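Local coordinates for tartrate dehydrogenase/decarboxylase (Pseudomonas putida, PDB 3FLK) that oxidises tartrate to oxaloglycolate with NAD(+), and also converts meso-tartrate to D-glycerate and D-malate to pyruvate, using magnesium or manganese, at the interface of chains A and B. Sequence-based numbering; all coordinates share one arbitrary frame. Chains: chain A/B, Tartrate dehydrogenase/decarboxylase.

The interface of chains A and B. Residues chain A 119-121, 232-233, 254, 257-258; chain B 119-121, 232, 254, 257-258.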
loop_
_atom_site.group_PDB
_atom_site.type_symbol
_atom_site.label_atom_id
_atom_site.label_comp_id
_atom_site.label_asym_id
_atom_site.label_seq_id
_atom_site.Cartn_x
_atom_site.Cartn_y
_atom_site.Cartn_z
ATOM N N ALA A 119 -7.355 -11.852 11.025
ATOM C CA ALA A 119 -7.670 -11.850 9.599
ATOM C C ALA A 119 -6.802 -12.840 8.823
ATOM O O ALA A 119 -7.192 -13.311 7.756
ATOM C CB ALA A 119 -7.508 -10.453 9.031
ATOM N N LEU A 120 -5.627 -13.141 9.371
ATOM C CA LEU A 120 -4.678 -14.049 8.736
ATOM C C LEU A 120 -4.829 -15.473 9.263
ATOM O O LEU A 120 -5.050 -15.683 10.457
ATOM C CB LEU A 120 -3.240 -13.564 8.951
ATOM C CG LEU A 120 -2.883 -12.110 8.611
ATOM C CD1 LEU A 120 -1.450 -11.813 9.024
ATOM C CD2 LEU A 120 -3.093 -11.797 7.132
ATOM N N ALA A 121 -4.705 -16.444 8.363
ATOM C CA ALA A 121 -4.790 -17.853 8.725
ATOM C C ALA A 121 -3.477 -18.334 9.337
ATOM O O ALA A 121 -2.402 -17.856 8.967
ATOM C CB ALA A 121 -5.150 -18.693 7.508
ATOM N N VAL A 232 1.055 -9.472 5.183
ATOM C CA VAL A 232 0.037 -10.511 5.106
ATOM C C VAL A 232 0.634 -11.913 5.266
ATOM O O VAL A 232 0.060 -12.757 5.959
ATOM C CB VAL A 232 -0.761 -10.408 3.777
ATOM C CG1 VAL A 232 -1.675 -11.615 3.572
ATOM C CG2 VAL A 232 -1.571 -9.114 3.744
ATOM N N LEU A 233 1.781 -12.152 4.634
ATOM C CA LEU A 233 2.355 -13.503 4.564
ATOM C C LEU A 233 3.332 -13.846 5.688
ATOM O O LEU A 233 3.381 -14.994 6.133
ATOM C CB LEU A 233 3.002 -13.752 3.195
ATOM C CG LEU A 233 2.058 -13.841 1.990
ATOM C CD1 LEU A 233 2.828 -13.707 0.686
ATOM C CD2 LEU A 233 1.252 -15.135 2.010
ATOM N N LEU A 254 -3.039 -1.192 6.932
ATOM C CA LEU A 254 -2.847 -2.592 6.557
ATOM C C LEU A 254 -2.471 -3.485 7.742
ATOM O O LEU A 254 -3.054 -4.560 7.923
ATOM C CB LEU A 254 -1.794 -2.710 5.449
ATOM C CG LEU A 254 -1.462 -4.113 4.930
ATOM C CD1 LEU A 254 -2.680 -4.782 4.313
ATOM C CD2 LEU A 254 -0.333 -4.046 3.922
ATOM N N ALA A 257 -5.312 -4.148 10.106
ATOM C CA ALA A 257 -6.254 -4.999 9.370
ATOM C C ALA A 257 -5.856 -6.474 9.442
ATOM O O ALA A 257 -6.714 -7.340 9.614
ATOM C CB ALA A 257 -6.375 -4.550 7.923
ATOM N N CYS A 258 -4.558 -6.749 9.313
ATOM C CA CYS A 258 -4.030 -8.109 9.465
ATOM C C CYS A 258 -4.300 -8.647 10.870
ATOM O O CYS A 258 -4.548 -9.841 11.052
ATOM C CB CYS A 258 -2.529 -8.141 9.165
ATOM S SG CYS A 258 -2.116 -7.787 7.444
ATOM N N ALA B 119 -3.926 -17.177 2.535
ATOM C CA ALA B 119 -3.273 -16.426 3.601
ATOM C C ALA B 119 -4.290 -15.834 4.573
ATOM O O ALA B 119 -3.958 -15.542 5.723
ATOM C CB ALA B 119 -2.411 -15.329 3.011
ATOM N N LEU B 120 -5.523 -15.657 4.100
ATOM C CA LEU B 120 -6.599 -15.077 4.900
ATOM C C LEU B 120 -7.441 -16.160 5.567
ATOM O O LEU B 120 -7.669 -17.223 4.990
ATOM C CB LEU B 120 -7.498 -14.185 4.036
ATOM C CG LEU B 120 -6.869 -13.118 3.130
ATOM C CD1 LEU B 120 -7.953 -12.406 2.340
ATOM C CD2 LEU B 120 -6.037 -12.116 3.923
ATOM N N ALA B 121 -7.907 -15.876 6.779
ATOM C CA ALA B 121 -8.734 -16.814 7.536
ATOM C C ALA B 121 -10.162 -16.865 6.998
ATOM O O ALA B 121 -10.645 -15.895 6.408
ATOM C CB ALA B 121 -8.729 -16.449 9.015
ATOM N N VAL B 232 -7.522 -7.250 2.657
ATOM C CA VAL B 232 -7.336 -8.257 3.702
ATOM C C VAL B 232 -8.664 -8.671 4.349
ATOM O O VAL B 232 -8.908 -9.859 4.563
ATOM C CB VAL B 232 -6.332 -7.762 4.783
ATOM C CG1 VAL B 232 -6.222 -8.753 5.940
ATOM C CG2 VAL B 232 -4.959 -7.527 4.162
ATOM N N LEU B 254 -0.161 -6.953 -3.098
ATOM C CA LEU B 254 -1.026 -7.223 -1.941
ATOM C C LEU B 254 -2.153 -8.211 -2.249
ATOM O O LEU B 254 -2.385 -9.151 -1.483
ATOM C CB LEU B 254 -1.599 -5.924 -1.359
ATOM C CG LEU B 254 -2.509 -6.073 -0.134
ATOM C CD1 LEU B 254 -1.755 -6.671 1.058
ATOM C CD2 LEU B 254 -3.116 -4.742 0.238
ATOM N N ALA B 257 -0.959 -11.796 -2.672
ATOM C CA ALA B 257 -0.509 -12.236 -1.349
ATOM C C ALA B 257 -1.679 -12.716 -0.491
ATOM O O ALA B 257 -1.586 -13.753 0.162
ATOM C CB ALA B 257 0.247 -11.128 -0.642
ATOM N N CYS B 258 -2.776 -11.957 -0.501
ATOM C CA CYS B 258 -4.006 -12.357 0.181
ATOM C C CYS B 258 -4.526 -13.674 -0.386
ATOM O O CYS B 258 -5.057 -14.508 0.351
ATOM C CB CYS B 258 -5.077 -11.276 0.046
ATOM S SG CYS B 258 -4.668 -9.713 0.834
#
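Tartrate dehydrogenase belongs to the isocitrate and isopropylmalate dehydrogenase family and works as a homodimer; this apolar patch lies on the two-fold axis of its subunit interface. At the centre A:Val232 and B:Val232, from the last turns of the paired helices 224-233, meet tip to tip, their CG2 methyls 3.8 Å apart. The same methyl of A:Val232 also touches CD1 of B:Leu254, 3.6 Å away, the two side chains crossing at about a right angle, and the twin contact joins A:Leu254 to B:Val232. The leucines of helices 245-258 meet in turn through their CD1 tips. Branching at CB suits valine to this double duty. With CG1 anti to the backbone N (chi1 171° in A:Val232), CG2 faces the axis while CG1 turns to the methyl of B:Ala119, 3.8 Å from its CB. Leucine's extra carbon gives the longer reach, and CG likewise anti to N (chi1 180° in A:Leu254) directs CD1 toward the axis.

A:Leu233 forks over the neighbouring surface: CD1 rests on CB of B:Ala257 at 3.9 Å, and CD2 lies near the carbonyl O of B:Ala257 and the methyl of B:Ala119. An alanine here would remove both branches and would probably loosen the packing of this helix end against B:Ala257 and B:Ala119.

Flanking the helices, segments 119-121 form a short antiparallel bridge, with A:Leu120 and B:Leu120 as the bridge pair. The amide N of B:Ala121 donates to the carbonyl O of A:Ala119 (2.8 Å, 174° at H), and the A:Ala121 N to B:Ala119 O bond repeats it at 2.9 Å. Both bonds are nearly straight at hydrogen, yet each donor sits above the carbonyl plane. These backbone bonds hold the pairing, while the small methyls of A:Ala119 and B:Ala119 probably fit close to the opposing helix end. One turn after A:Leu254 on the same helix, the thiol SG of A:Cys258 donates a weak hydrogen bond to the carbonyl O of A:Leu254, and B:Cys258 does the same to B:Leu254.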